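Local coordinates for protein metal-independent carbonic anhydrase (Nostoc sp. PCC 7120 = FACHB-418, PDB 7C5W) that catalyses the hydration of carbon dioxide to hydrogencarbonate without any metal cofactor, working as a homotetramer built as a dimer of dimers, at residues A31-W36 with W155-D160; V41-T46 with A57-V62; F76-A81 with L95-G100; V119-A124 with G137-T142. One frame throughout, in Å; residues are numbered along the deposited sequence.

Contact 1 (A31-W36 with W155-D160); sequences AAQKAW and WQFLKD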
loop_
_atom_site.group_PDB
_atom_site.type_symbol
_atom_site.label_atom_id
_atom_site.label_comp_id
_atom_site.label_asym_id
_atom_site.label_seq_id
_atom_site.Cartn_x
_atom_site.Cartn_y
_atom_site.Cartn_z
ATOM N N ALA A 31 -2.238 5.578 -19.604
ATOM C CA ALA A 31 -1.350 4.869 -20.552
ATOM C C ALA A 31 -1.710 3.376 -20.586
ATOM O O ALA A 31 -1.938 2.866 -21.693
ATOM C CB ALA A 31 0.098 5.086 -20.183
ATOM N N ALA A 32 -1.778 2.709 -19.427
ATOM C CA ALA A 32 -2.100 1.267 -19.316
ATOM C C ALA A 32 -3.506 0.984 -19.878
ATOM O O ALA A 32 -3.658 -0.038 -20.561
ATOM C CB ALA A 32 -1.952 0.803 -17.889
ATOM N N GLN A 33 -4.492 1.849 -19.617
ATOM C CA GLN A 33 -5.851 1.745 -20.212
ATOM C C GLN A 33 -5.714 1.715 -21.740
ATOM O O GLN A 33 -6.278 0.796 -22.358
ATOM C CB GLN A 33 -6.765 2.900 -19.784
ATOM C CG GLN A 33 -7.223 2.851 -18.328
ATOM C CD GLN A 33 -8.327 3.850 -18.069
ATOM O OE1 GLN A 33 -8.220 5.026 -18.422
ATOM N NE2 GLN A 33 -9.426 3.385 -17.493
ATOM N N LYS A 34 -4.992 2.684 -22.322
ATOM C CA LYS A 34 -4.835 2.860 -23.798
ATOM C C LYS A 34 -4.096 1.652 -24.391
ATOM O O LYS A 34 -4.472 1.213 -25.492
ATOM C CB LYS A 34 -4.108 4.166 -24.139
ATOM N N ALA A 35 -3.114 1.113 -23.672
ATOM C CA ALA A 35 -2.280 -0.037 -24.102
ATOM C C ALA A 35 -3.146 -1.295 -24.219
ATOM O O ALA A 35 -2.858 -2.125 -25.096
ATOM C CB ALA A 35 -1.123 -0.250 -23.152
ATOM N N TRP A 36 -4.163 -1.439 -23.368
ATOM C CA TRP A 36 -5.092 -2.597 -23.425
ATOM C C TRP A 36 -5.952 -2.489 -24.691
ATOM O O TRP A 36 -6.099 -3.508 -25.407
ATOM C CB TRP A 36 -5.968 -2.668 -22.179
ATOM C CG TRP A 36 -6.904 -3.833 -22.207
ATOM C CD1 TRP A 36 -6.668 -5.065 -21.679
ATOM C CD2 TRP A 36 -8.217 -3.892 -22.795
ATOM N NE1 TRP A 36 -7.747 -5.879 -21.881
ATOM C CE2 TRP A 36 -8.714 -5.190 -22.559
ATOM C CE3 TRP A 36 -9.029 -2.984 -23.483
ATOM C CZ2 TRP A 36 -9.969 -5.604 -23.001
ATOM C CZ3 TRP A 36 -10.273 -3.387 -23.911
ATOM C CH2 TRP A 36 -10.740 -4.679 -23.664
ATOM N N TRP A 155 -11.136 -1.832 -14.050
ATOM C CA TRP A 155 -9.746 -2.377 -14.056
ATOM C C TRP A 155 -9.078 -2.111 -12.702
ATOM O O TRP A 155 -9.351 -1.051 -12.100
ATOM C CB TRP A 155 -8.897 -1.724 -15.142
ATOM C CG TRP A 155 -8.991 -2.336 -16.500
ATOM C CD1 TRP A 155 -8.808 -3.643 -16.836
ATOM C CD2 TRP A 155 -9.211 -1.628 -17.728
ATOM N NE1 TRP A 155 -8.924 -3.798 -18.189
ATOM C CE2 TRP A 155 -9.172 -2.584 -18.763
ATOM C CE3 TRP A 155 -9.434 -0.285 -18.052
ATOM C CZ2 TRP A 155 -9.367 -2.239 -20.099
ATOM C CZ3 TRP A 155 -9.619 0.055 -19.374
ATOM C CH2 TRP A 155 -9.585 -0.911 -20.381
ATOM N N GLN A 156 -8.192 -3.003 -12.264
ATOM C CA GLN A 156 -7.221 -2.691 -11.182
ATOM C C GLN A 156 -5.817 -3.009 -11.697
ATOM O O GLN A 156 -5.607 -4.126 -12.153
ATOM C CB GLN A 156 -7.530 -3.466 -9.903
ATOM C CG GLN A 156 -6.707 -3.004 -8.706
ATOM C CD GLN A 156 -7.001 -3.800 -7.457
ATOM O OE1 GLN A 156 -6.447 -3.552 -6.390
ATOM N NE2 GLN A 156 -7.872 -4.780 -7.573
ATOM N N PHE A 157 -4.921 -2.027 -11.660
ATOM C CA PHE A 157 -3.510 -2.160 -12.082
ATOM C C PHE A 157 -2.621 -2.271 -10.846
ATOM O O PHE A 157 -2.798 -1.480 -9.900
ATOM C CB PHE A 157 -3.113 -0.969 -12.950
ATOM C CG PHE A 157 -3.918 -0.870 -14.220
ATOM C CD1 PHE A 157 -3.578 -1.622 -15.336
ATOM C CD2 PHE A 157 -5.040 -0.056 -14.282
ATOM C CE1 PHE A 157 -4.331 -1.540 -16.497
ATOM C CE2 PHE A 157 -5.785 0.029 -15.447
ATOM C CZ PHE A 157 -5.432 -0.716 -16.549
ATOM N N LEU A 158 -1.717 -3.248 -10.856
ATOM C CA LEU A 158 -0.601 -3.365 -9.882
ATOM C C LEU A 158 0.722 -3.044 -10.595
ATOM O O LEU A 158 0.950 -3.558 -11.706
ATOM C CB LEU A 158 -0.608 -4.780 -9.302
ATOM C CG LEU A 158 0.529 -5.114 -8.342
ATOM C CD1 LEU A 158 0.438 -4.274 -7.089
ATOM C CD2 LEU A 158 0.503 -6.588 -7.971
ATOM N N LYS A 159 1.541 -2.182 -9.996
ATOM C CA LYS A 159 2.899 -1.831 -10.493
ATOM C C LYS A 159 3.873 -2.883 -9.955
ATOM O O LYS A 159 4.073 -2.926 -8.716
ATOM C CB LYS A 159 3.261 -0.414 -10.042
ATOM C CG LYS A 159 4.582 0.130 -10.562
ATOM C CD LYS A 159 4.687 1.614 -10.329
ATOM C CE LYS A 159 5.651 2.318 -11.253
ATOM N NZ LYS A 159 5.359 3.768 -11.344
ATOM N N ASP A 160 4.395 -3.743 -10.836
ATOM C CA ASP A 160 5.267 -4.888 -10.455
ATOM C C ASP A 160 6.653 -4.365 -10.054
ATOM O O ASP A 160 6.897 -3.141 -10.191
ATOM C CB ASP A 160 5.366 -5.935 -11.570
ATOM C CG ASP A 160 5.934 -5.420 -12.881
ATOM O OD1 ASP A 160 6.655 -4.386 -12.862
ATOM O OD2 ASP A 160 5.636 -6.050 -13.918
#
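Trp-36 and Trp-155 form an edge-to-face aromatic pair, with the edge of the Trp-155 six-membered ring turned at the face of the Trp-36 indole and the planes 64° apart. Trp-155 CZ2 does the touching, 3.4 Å from Trp-36 CD2 and offset toward the rim of that face. Trp-36 NE1 is hydrogen-bonded to the hydroxyl of Tyr-67. Phe-157 CZ lies 3.7 Å above one face of the Trp-155 ring, toward its rim. A CH-pi contact comes next along the strand: Ala-32 CB sits over the face of the Phe-157 ring, 4.0 Å from its centroid. Here helix 26-50 is laid across strand 148-159, the two short axes 10.5 Å apart and 114° between their directions, a helix-on-sheet layer consistent with the cone-shaped alpha+beta barrel of NTF2-like folds. The remaining contact is van der Waals packing by Gln-33. Its CG lies 3.8 Å from Trp-155 CZ3, and its NE2 comes to the indole edge 3.7 Å from Trp-155 CE3, the amide plane turned 71° from the ring. That amide finds its polar partners in other strands: OE1 is hydrogen-bonded to Asn-123 ND2, and NE2 weakly to Thr-135 OG1.

Contact 2 (V41-T46 with A57-V62); sequences VAISTT and ALAEKV
Ile-43 and Val-62 reach toward each other tip to tip, Ile-43 CD1 lying 3.9 Å from Val-62 CG2. They belong to a helical hairpin: helices 26-50 and 52-66 follow each other in the chain and run side by side in opposite directions, the two short segments antiparallel at 170° with their axes 9.5 Å apart. The Ile-43 side chain starts off along the flank of its helix, but its end comes nearer to the partner helix. CG1 stands anti to the carbonyl carbon (chi1 -64°), near enough to pack against Leu-58 CG, and CD1 goes on to rest 3.8 Å from Ala-59 CA. The backbones are nearest here, Ile-43 CA to Ala-59 CA 6.1 Å, consistent with the small side chain of Ala-59. An alanine in place of Ile-43 would probably open a gap between the helices, leaving Val-62, Ala-59 and Leu-58 without the branch that fills the space between them. Ala-59 also packs on Leu-95 and Val-99 of helix 91-99, which puts a third helix beside this pair. Leu-58 points toward the first helix, and its CD2 lies by the helical turn from Ala-42 to Thr-46, 3.2 Å from Ala-42 O and 3.6 Å from Thr-46 OG1. The two oxygens are themselves joined: Thr-46 OG1 donates a 2.9 Å hydrogen bond to Ala-42 O, nearly along the C=O axis, at a C=O...donor angle of 170°.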
loop_
_atom_site.group_PDB
_atom_site.type_symbol
_atom_site.label_atom_id
_atom_site.label_comp_id
_atom_site.label_asym_id
_atom_site.label_seq_id
_atom_site.Cartn_x
_atom_site.Cartn_y
_atom_site.Cartn_z
ATOM N N VAL A 41 -7.139 -4.284 -30.346
ATOM C CA VAL A 41 -7.178 -3.859 -31.774
ATOM C C VAL A 41 -6.060 -4.574 -32.544
ATOM O O VAL A 41 -6.335 -5.037 -33.657
ATOM C CB VAL A 41 -7.081 -2.326 -31.892
ATOM C CG1 VAL A 41 -6.763 -1.876 -33.312
ATOM C CG2 VAL A 41 -8.348 -1.657 -31.384
ATOM N N ALA A 42 -4.858 -4.679 -31.971
ATOM C CA ALA A 42 -3.683 -5.328 -32.598
ATOM C C ALA A 42 -3.931 -6.835 -32.778
ATOM O O ALA A 42 -3.421 -7.399 -33.767
ATOM C CB ALA A 42 -2.447 -5.072 -31.777
ATOM N N ILE A 43 -4.665 -7.472 -31.857
ATOM C CA ILE A 43 -5.045 -8.912 -31.959
ATOM C C ILE A 43 -6.118 -9.055 -33.043
ATOM O O ILE A 43 -6.071 -10.028 -33.813
ATOM C CB ILE A 43 -5.543 -9.468 -30.610
ATOM C CG1 ILE A 43 -4.448 -9.457 -29.540
ATOM C CG2 ILE A 43 -6.125 -10.860 -30.795
ATOM C CD1 ILE A 43 -4.981 -9.485 -28.123
ATOM N N SER A 44 -7.061 -8.115 -33.080
ATOM C CA SER A 44 -8.253 -8.149 -33.962
ATOM C C SER A 44 -7.804 -8.005 -35.418
ATOM O O SER A 44 -8.217 -8.844 -36.237
ATOM C CB SER A 44 -9.240 -7.087 -33.562
ATOM O OG SER A 44 -10.569 -7.500 -33.829
ATOM N N THR A 45 -6.976 -7.002 -35.727
ATOM C CA THR A 45 -6.465 -6.743 -37.102
ATOM C C THR A 45 -5.595 -7.931 -37.531
ATOM O O THR A 45 -5.776 -8.393 -38.673
ATOM C CB THR A 45 -5.713 -5.407 -37.237
ATOM O OG1 THR A 45 -4.405 -5.540 -36.678
ATOM C CG2 THR A 45 -6.435 -4.248 -36.586
ATOM N N THR A 46 -4.724 -8.424 -36.646
ATOM C CA THR A 46 -3.772 -9.535 -36.930
ATOM C C THR A 46 -4.539 -10.807 -37.335
ATOM O O THR A 46 -3.971 -11.612 -38.091
ATOM C CB THR A 46 -2.832 -9.788 -35.743
ATOM O OG1 THR A 46 -1.860 -8.744 -35.741
ATOM C CG2 THR A 46 -2.118 -11.122 -35.807
ATOM N N ALA A 57 -0.878 -16.231 -31.000
ATOM C CA ALA A 57 0.513 -16.011 -30.540
ATOM C C ALA A 57 0.632 -14.578 -30.019
ATOM O O ALA A 57 1.391 -14.348 -29.062
ATOM C CB ALA A 57 1.499 -16.278 -31.651
ATOM N N LEU A 58 -0.096 -13.650 -30.637
ATOM C CA LEU A 58 -0.055 -12.222 -30.246
ATOM C C LEU A 58 -0.843 -12.050 -28.943
ATOM O O LEU A 58 -0.332 -11.369 -28.050
ATOM C CB LEU A 58 -0.628 -11.347 -31.360
ATOM C CG LEU A 58 -0.652 -9.855 -31.036
ATOM C CD1 LEU A 58 0.705 -9.376 -30.573
ATOM C CD2 LEU A 58 -1.092 -9.027 -32.223
ATOM N N ALA A 59 -2.024 -12.661 -28.845
ATOM C CA ALA A 59 -2.880 -12.642 -27.637
ATOM C C ALA A 59 -2.083 -13.177 -26.439
ATOM O O ALA A 59 -2.222 -12.615 -25.347
ATOM C CB ALA A 59 -4.137 -13.441 -27.868
ATOM N N GLU A 60 -1.263 -14.208 -26.646
ATOM C CA GLU A 60 -0.480 -14.868 -25.569
ATOM C C GLU A 60 0.532 -13.878 -24.981
ATOM O O GLU A 60 0.644 -13.818 -23.736
ATOM C CB GLU A 60 0.222 -16.114 -26.103
ATOM C CG GLU A 60 -0.705 -17.309 -26.187
ATOM C CD GLU A 60 -0.023 -18.634 -26.465
ATOM O OE1 GLU A 60 -0.388 -19.266 -27.481
ATOM O OE2 GLU A 60 0.848 -19.036 -25.654
ATOM N N LYS A 61 1.255 -13.152 -25.838
ATOM C CA LYS A 61 2.274 -12.159 -25.407
ATOM C C LYS A 61 1.525 -11.000 -24.724
ATOM O O LYS A 61 1.974 -10.545 -23.656
ATOM C CB LYS A 61 3.167 -11.746 -26.584
ATOM N N VAL A 62 0.376 -10.599 -25.269
ATOM C CA VAL A 62 -0.490 -9.522 -24.700
ATOM C C VAL A 62 -0.895 -9.891 -23.264
ATOM O O VAL A 62 -0.699 -9.067 -22.364
ATOM C CB VAL A 62 -1.737 -9.270 -25.561
ATOM C CG1 VAL A 62 -2.755 -8.438 -24.801
ATOM C CG2 VAL A 62 -1.388 -8.611 -26.885
#

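Contact 3 (F76-A81 with L95-G100); sequences FKPTLA and LAYFVG
Tyr-97 OH accepts a weak hydrogen bond from Leu-80 N, 3.3 Å long and fairly straight, with an N-H...O angle of 160°. The donor lies at the edge of the tyrosine, in a type I beta turn running from Pro-78 to Ala-81. Helix 91-99 thus meets the turn that follows strand 75-77. Tyr-97 and Thr-79 both bind hydrogencarbonate, which places this meeting of turn and helix at the hydrogencarbonate site. The two side chains are near neighbours, Thr-79 CB being 3.7 Å from Tyr-97 OH, while Thr-79 OG1 is hydrogen-bonded to Ser-172 OG. Pro-78 CB stands over the centre of one face of the Tyr-97 ring in a CH-pi contact, 3.3 Å from the centroid and only 12° off the normal. Tyr-97 CG is anti to the backbone N (chi1 172°), which carries CG out from the helix on the side of the turn. A phenylalanine in place of Tyr-97 would probably leave the Leu-80 N-H without this acceptor and disturb hydrogencarbonate binding. On the strand side, Phe-76 forms an aromatic cluster with Tyr-97 and Phe-98. The edge of Phe-76 is turned to the face of Tyr-97 in an offset T-shaped pair. Against Phe-98 the Phe-76 ring is slid so far that the two barely overlap, and they touch where Phe-76 CZ meets Phe-98 CZ at 3.9 Å.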
loop_
_atom_site.group_PDB
_atom_site.type_symbol
_atom_site.label_atom_id
_atom_site.label_comp_id
_atom_site.label_asym_id
_atom_site.label_seq_id
_atom_site.Cartn_x
_atom_site.Cartn_y
_atom_site.Cartn_z
ATOM N N PHE A 76 -10.820 -11.704 -13.294
ATOM C CA PHE A 76 -11.271 -11.389 -14.672
ATOM C C PHE A 76 -12.681 -11.947 -14.890
ATOM O O PHE A 76 -12.854 -13.187 -15.013
ATOM C CB PHE A 76 -10.262 -11.936 -15.681
ATOM C CG PHE A 76 -10.504 -11.538 -17.113
ATOM C CD1 PHE A 76 -11.268 -10.424 -17.425
ATOM C CD2 PHE A 76 -9.929 -12.259 -18.152
ATOM C CE1 PHE A 76 -11.473 -10.057 -18.747
ATOM C CE2 PHE A 76 -10.139 -11.889 -19.470
ATOM C CZ PHE A 76 -10.904 -10.788 -19.768
ATOM N N LYS A 77 -13.676 -11.059 -14.906
ATOM C CA LYS A 77 -15.052 -11.399 -15.354
ATOM C C LYS A 77 -15.272 -10.707 -16.693
ATOM O O LYS A 77 -15.591 -9.519 -16.738
ATOM C CB LYS A 77 -16.099 -11.031 -14.299
ATOM C CG LYS A 77 -17.503 -11.533 -14.616
ATOM C CD LYS A 77 -18.334 -10.498 -15.339
ATOM C CE LYS A 77 -19.180 -11.036 -16.469
ATOM N NZ LYS A 77 -19.584 -9.943 -17.385
ATOM N N PRO A 78 -15.044 -11.426 -17.819
ATOM C CA PRO A 78 -15.186 -10.849 -19.160
ATOM C C PRO A 78 -16.639 -10.488 -19.515
ATOM O O PRO A 78 -17.553 -11.064 -18.944
ATOM C CB PRO A 78 -14.658 -11.952 -20.089
ATOM C CG PRO A 78 -13.871 -12.874 -19.181
ATOM C CD PRO A 78 -14.607 -12.825 -17.862
ATOM N N THR A 79 -16.824 -9.529 -20.426
ATOM C CA THR A 79 -18.157 -9.035 -20.873
ATOM C C THR A 79 -19.059 -10.223 -21.241
ATOM O O THR A 79 -20.139 -10.340 -20.621
ATOM C CB THR A 79 -18.051 -8.080 -22.069
ATOM O OG1 THR A 79 -16.963 -7.176 -21.871
ATOM C CG2 THR A 79 -19.324 -7.297 -22.288
ATOM N N LEU A 80 -18.624 -11.072 -22.186
ATOM C CA LEU A 80 -19.490 -12.071 -22.878
ATOM C C LEU A 80 -19.137 -13.500 -22.449
ATOM O O LEU A 80 -19.289 -14.397 -23.289
ATOM C CB LEU A 80 -19.327 -11.920 -24.395
ATOM C CG LEU A 80 -19.772 -10.584 -24.985
ATOM C CD1 LEU A 80 -19.813 -10.642 -26.503
ATOM C CD2 LEU A 80 -21.125 -10.181 -24.436
ATOM N N ALA A 81 -18.710 -13.704 -21.198
ATOM C CA ALA A 81 -18.369 -15.026 -20.617
ATOM C C ALA A 81 -19.640 -15.698 -20.081
ATOM O O ALA A 81 -20.361 -15.025 -19.333
ATOM C CB ALA A 81 -17.342 -14.842 -19.525
ATOM N N LEU A 95 -6.928 -16.206 -22.502
ATOM C CA LEU A 95 -6.613 -16.505 -23.922
ATOM C C LEU A 95 -7.876 -17.011 -24.633
ATOM O O LEU A 95 -8.279 -16.420 -25.668
ATOM C CB LEU A 95 -5.508 -17.561 -23.960
ATOM C CG LEU A 95 -4.937 -17.851 -25.344
ATOM C CD1 LEU A 95 -4.401 -16.575 -25.978
ATOM C CD2 LEU A 95 -3.854 -18.916 -25.262
ATOM N N ALA A 96 -8.481 -18.062 -24.084
ATOM C CA ALA A 96 -9.688 -18.709 -24.632
ATOM C C ALA A 96 -10.753 -17.633 -24.879
ATOM O O ALA A 96 -11.348 -17.612 -25.967
ATOM C CB ALA A 96 -10.165 -19.770 -23.678
ATOM N N TYR A 97 -10.993 -16.750 -23.911
ATOM C CA TYR A 97 -12.058 -15.726 -24.032
ATOM C C TYR A 97 -11.809 -14.887 -25.289
ATOM O O TYR A 97 -12.776 -14.579 -26.010
ATOM C CB TYR A 97 -12.141 -14.825 -22.800
ATOM C CG TYR A 97 -13.077 -13.664 -23.004
ATOM C CD1 TYR A 97 -14.448 -13.849 -22.991
ATOM C CD2 TYR A 97 -12.597 -12.394 -23.286
ATOM C CE1 TYR A 97 -15.320 -12.797 -23.220
ATOM C CE2 TYR A 97 -13.455 -11.328 -23.507
ATOM C CZ TYR A 97 -14.823 -11.530 -23.471
ATOM O OH TYR A 97 -15.683 -10.492 -23.678
ATOM N N PHE A 98 -10.553 -14.518 -25.535
ATOM C CA PHE A 98 -10.174 -13.519 -26.568
ATOM C C PHE A 98 -10.144 -14.155 -27.962
ATOM O O PHE A 98 -10.618 -13.488 -28.909
ATOM C CB PHE A 98 -8.855 -12.837 -26.196
ATOM C CG PHE A 98 -9.027 -11.763 -25.150
ATOM C CD1 PHE A 98 -9.860 -10.681 -25.385
ATOM C CD2 PHE A 98 -8.393 -11.857 -23.922
ATOM C CE1 PHE A 98 -10.040 -9.707 -24.420
ATOM C CE2 PHE A 98 -8.578 -10.881 -22.959
ATOM C CZ PHE A 98 -9.396 -9.808 -23.211
ATOM N N VAL A 99 -9.639 -15.387 -28.076
ATOM C CA VAL A 99 -9.283 -16.023 -29.381
ATOM C C VAL A 99 -9.944 -17.403 -29.537
ATOM O O VAL A 99 -9.768 -17.999 -30.598
ATOM C CB VAL A 99 -7.754 -16.130 -29.530
ATOM C CG1 VAL A 99 -7.076 -14.774 -29.489
ATOM C CG2 VAL A 99 -7.149 -17.060 -28.494
ATOM N N GLY A 100 -10.660 -17.904 -28.529
ATOM C CA GLY A 100 -11.281 -19.248 -28.549
ATOM C C GLY A 100 -10.252 -20.358 -28.704
ATOM O O GLY A 100 -9.157 -20.246 -28.111
#

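Contact 4 (V119-A124 with G137-T142); sequences VEIKNA and GNVIIT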
loop_
_atom_site.group_PDB
_atom_site.type_symbol
_atom_site.label_atom_id
_atom_site.label_comp_id
_atom_site.label_asym_id
_atom_site.label_seq_id
_atom_site.Cartn_x
_atom_site.Cartn_y
_atom_site.Cartn_z
ATOM N N VAL A 119 -10.902 1.744 -29.877
ATOM C CA VAL A 119 -11.272 1.652 -28.436
ATOM C C VAL A 119 -11.217 3.069 -27.861
ATOM O O VAL A 119 -10.203 3.746 -28.052
ATOM C CB VAL A 119 -10.346 0.687 -27.665
ATOM C CG1 VAL A 119 -10.785 0.501 -26.218
ATOM C CG2 VAL A 119 -10.237 -0.666 -28.356
ATOM N N GLU A 120 -12.295 3.493 -27.206
ATOM C CA GLU A 120 -12.426 4.806 -26.523
ATOM C C GLU A 120 -12.630 4.556 -25.020
ATOM O O GLU A 120 -13.535 3.774 -24.672
ATOM C CB GLU A 120 -13.596 5.564 -27.156
ATOM C CG GLU A 120 -13.598 7.054 -26.859
ATOM C CD GLU A 120 -14.792 7.795 -27.438
ATOM O OE1 GLU A 120 -15.375 7.282 -28.419
ATOM O OE2 GLU A 120 -15.145 8.873 -26.904
ATOM N N ILE A 121 -11.814 5.177 -24.163
ATOM C CA ILE A 121 -11.927 5.065 -22.678
ATOM C C ILE A 121 -12.665 6.290 -22.139
ATOM O O ILE A 121 -12.191 7.406 -22.393
ATOM C CB ILE A 121 -10.548 4.939 -22.015
ATOM C CG1 ILE A 121 -9.616 3.998 -22.787
ATOM C CG2 ILE A 121 -10.710 4.525 -20.559
ATOM C CD1 ILE A 121 -10.071 2.563 -22.800
ATOM N N LYS A 122 -13.758 6.076 -21.401
ATOM C CA LYS A 122 -14.562 7.145 -20.752
ATOM C C LYS A 122 -14.646 6.864 -19.252
ATOM O O LYS A 122 -15.627 6.236 -18.800
ATOM C CB LYS A 122 -15.955 7.249 -21.378
ATOM C CG LYS A 122 -15.963 7.844 -22.778
ATOM C CD LYS A 122 -17.200 8.650 -23.090
ATOM C CE LYS A 122 -17.064 9.428 -24.382
ATOM N NZ LYS A 122 -18.064 10.517 -24.475
ATOM N N ASN A 123 -13.652 7.344 -18.509
ATOM C CA ASN A 123 -13.527 7.131 -17.048
ATOM C C ASN A 123 -14.601 7.947 -16.330
ATOM O O ASN A 123 -14.825 9.115 -16.699
ATOM C CB ASN A 123 -12.107 7.452 -16.586
ATOM C CG ASN A 123 -11.113 6.447 -17.126
ATOM O OD1 ASN A 123 -11.451 5.277 -17.287
ATOM N ND2 ASN A 123 -9.895 6.886 -17.412
ATOM N N ALA A 124 -15.260 7.328 -15.356
ATOM C CA ALA A 124 -16.179 8.002 -14.417
ATOM C C ALA A 124 -15.394 8.383 -13.157
ATOM O O ALA A 124 -15.719 9.417 -12.559
ATOM C CB ALA A 124 -17.346 7.096 -14.105
ATOM N N GLY A 137 -15.678 3.036 -15.427
ATOM C CA GLY A 137 -16.330 3.873 -16.445
ATOM C C GLY A 137 -16.791 3.057 -17.635
ATOM O O GLY A 137 -16.985 1.833 -17.498
ATOM N N ASN A 138 -16.946 3.725 -18.775
ATOM C CA ASN A 138 -17.322 3.089 -20.056
ATOM C C ASN A 138 -16.064 2.864 -20.889
ATOM O O ASN A 138 -15.096 3.635 -20.754
ATOM C CB ASN A 138 -18.376 3.905 -20.804
ATOM C CG ASN A 138 -19.715 3.880 -20.099
ATOM O OD1 ASN A 138 -20.178 2.822 -19.655
ATOM N ND2 ASN A 138 -20.330 5.045 -19.979
ATOM N N VAL A 139 -16.092 1.792 -21.680
ATOM C CA VAL A 139 -15.174 1.537 -22.817
ATOM C C VAL A 139 -16.049 1.264 -24.043
ATOM O O VAL A 139 -17.004 0.483 -23.948
ATOM C CB VAL A 139 -14.212 0.377 -22.510
ATOM C CG1 VAL A 139 -13.206 0.171 -23.632
ATOM C CG2 VAL A 139 -13.498 0.592 -21.183
ATOM N N ILE A 140 -15.745 1.931 -25.149
ATOM C CA ILE A 140 -16.515 1.838 -26.419
ATOM C C ILE A 140 -15.591 1.228 -27.471
ATOM O O ILE A 140 -14.556 1.837 -27.789
ATOM C CB ILE A 140 -17.066 3.219 -26.810
ATOM C CG1 ILE A 140 -18.015 3.748 -25.727
ATOM C CG2 ILE A 140 -17.730 3.158 -28.176
ATOM C CD1 ILE A 140 -18.235 5.244 -25.763
ATOM N N ILE A 141 -15.937 0.023 -27.921
ATOM C CA ILE A 141 -15.139 -0.788 -28.879
ATOM C C ILE A 141 -15.930 -0.845 -30.190
ATOM O O ILE A 141 -17.082 -1.356 -30.178
ATOM C CB ILE A 141 -14.854 -2.178 -28.277
ATOM C CG1 ILE A 141 -14.450 -2.059 -26.805
ATOM C CG2 ILE A 141 -13.801 -2.920 -29.086
ATOM C CD1 ILE A 141 -14.386 -3.376 -26.064
ATOM N N THR A 142 -15.353 -0.295 -31.262
ATOM C CA THR A 142 -16.013 -0.118 -32.580
ATOM C C THR A 142 -15.314 -0.995 -33.623
ATOM O O THR A 142 -14.067 -0.974 -33.675
ATOM C CB THR A 142 -16.027 1.366 -32.947
ATOM O OG1 THR A 142 -16.345 2.059 -31.741
ATOM C CG2 THR A 142 -17.028 1.699 -34.033
HETATM O O HOH W 1 -13.357 3.526 -18.294
#
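Val-119 and Val-139 meet methyl to methyl, CG1 to CG1 at 3.6 Å. Each valine holds that CG1 anti to its own backbone N (chi1 -175° and -176°), and the two side chains cross obliquely. Ile-121 lies beside Val-139, pointing the same way; its CG1 is anti to the carbonyl carbon, and CD1 comes back to 4.0 Å from Val-139 CG1. With Ile-141 these residues make the apolar face covered by helix 26-50, where Val-119 packs on Val-41 and Ile-141 on Leu-40. Glu-120, Lys-122, Asn-138 and Ile-140 occupy the other face. There Glu-120 CB is 4.2 Å from Ile-140 CB. The Lys-122 chain, bent at chi2, brings CD to 4.5 Å from Ile-140 CD1. At Gly-137 a CB would clash, falling 2.3 Å from Lys-122 O. One water donates to both Asn-123 OD1 and Asn-138 O; the Asn-123 amide is also held from helix 26-50, by Gln-33. Glu-120 with Ile-140 and Lys-122 with Asn-138 are the hydrogen-bonded pairs, Glu-120 N reaching Ile-140 O at 2.9 Å. This is the antiparallel pairing of a beta hairpin, strand 132-143 with strand 116-128, an outermost strand of the mixed sheet within this chain.

Contacts 2, 3 and 4 all fall inside the long chain loop that contact 1 closes. Helix 26-50 serves both contact 1 and contact 2, whose centres are 17 Å apart. Contact 1 joins contact 4 directly: Gln-33 OE1 is 2.7 Å from Asn-123 ND2, and Trp-155 CH2 packs on Ile-121 CD1. Contact 2 reaches contact 3 through Ala-59 CB, 3.6 Å from Val-99 CG1, and contact 4 through Val-41 and Val-119. Contact 3 itself holds the hydrogencarbonate-binding residues, and contact 1 touches it where Trp-36 CZ2 packs on Phe-98 CZ at 4.2 Å. The side chain of Trp-36 is about 7 Å from that of Tyr-97, and the side chain of Ile-141 in contact 4 about 6 Å from that of Thr-79.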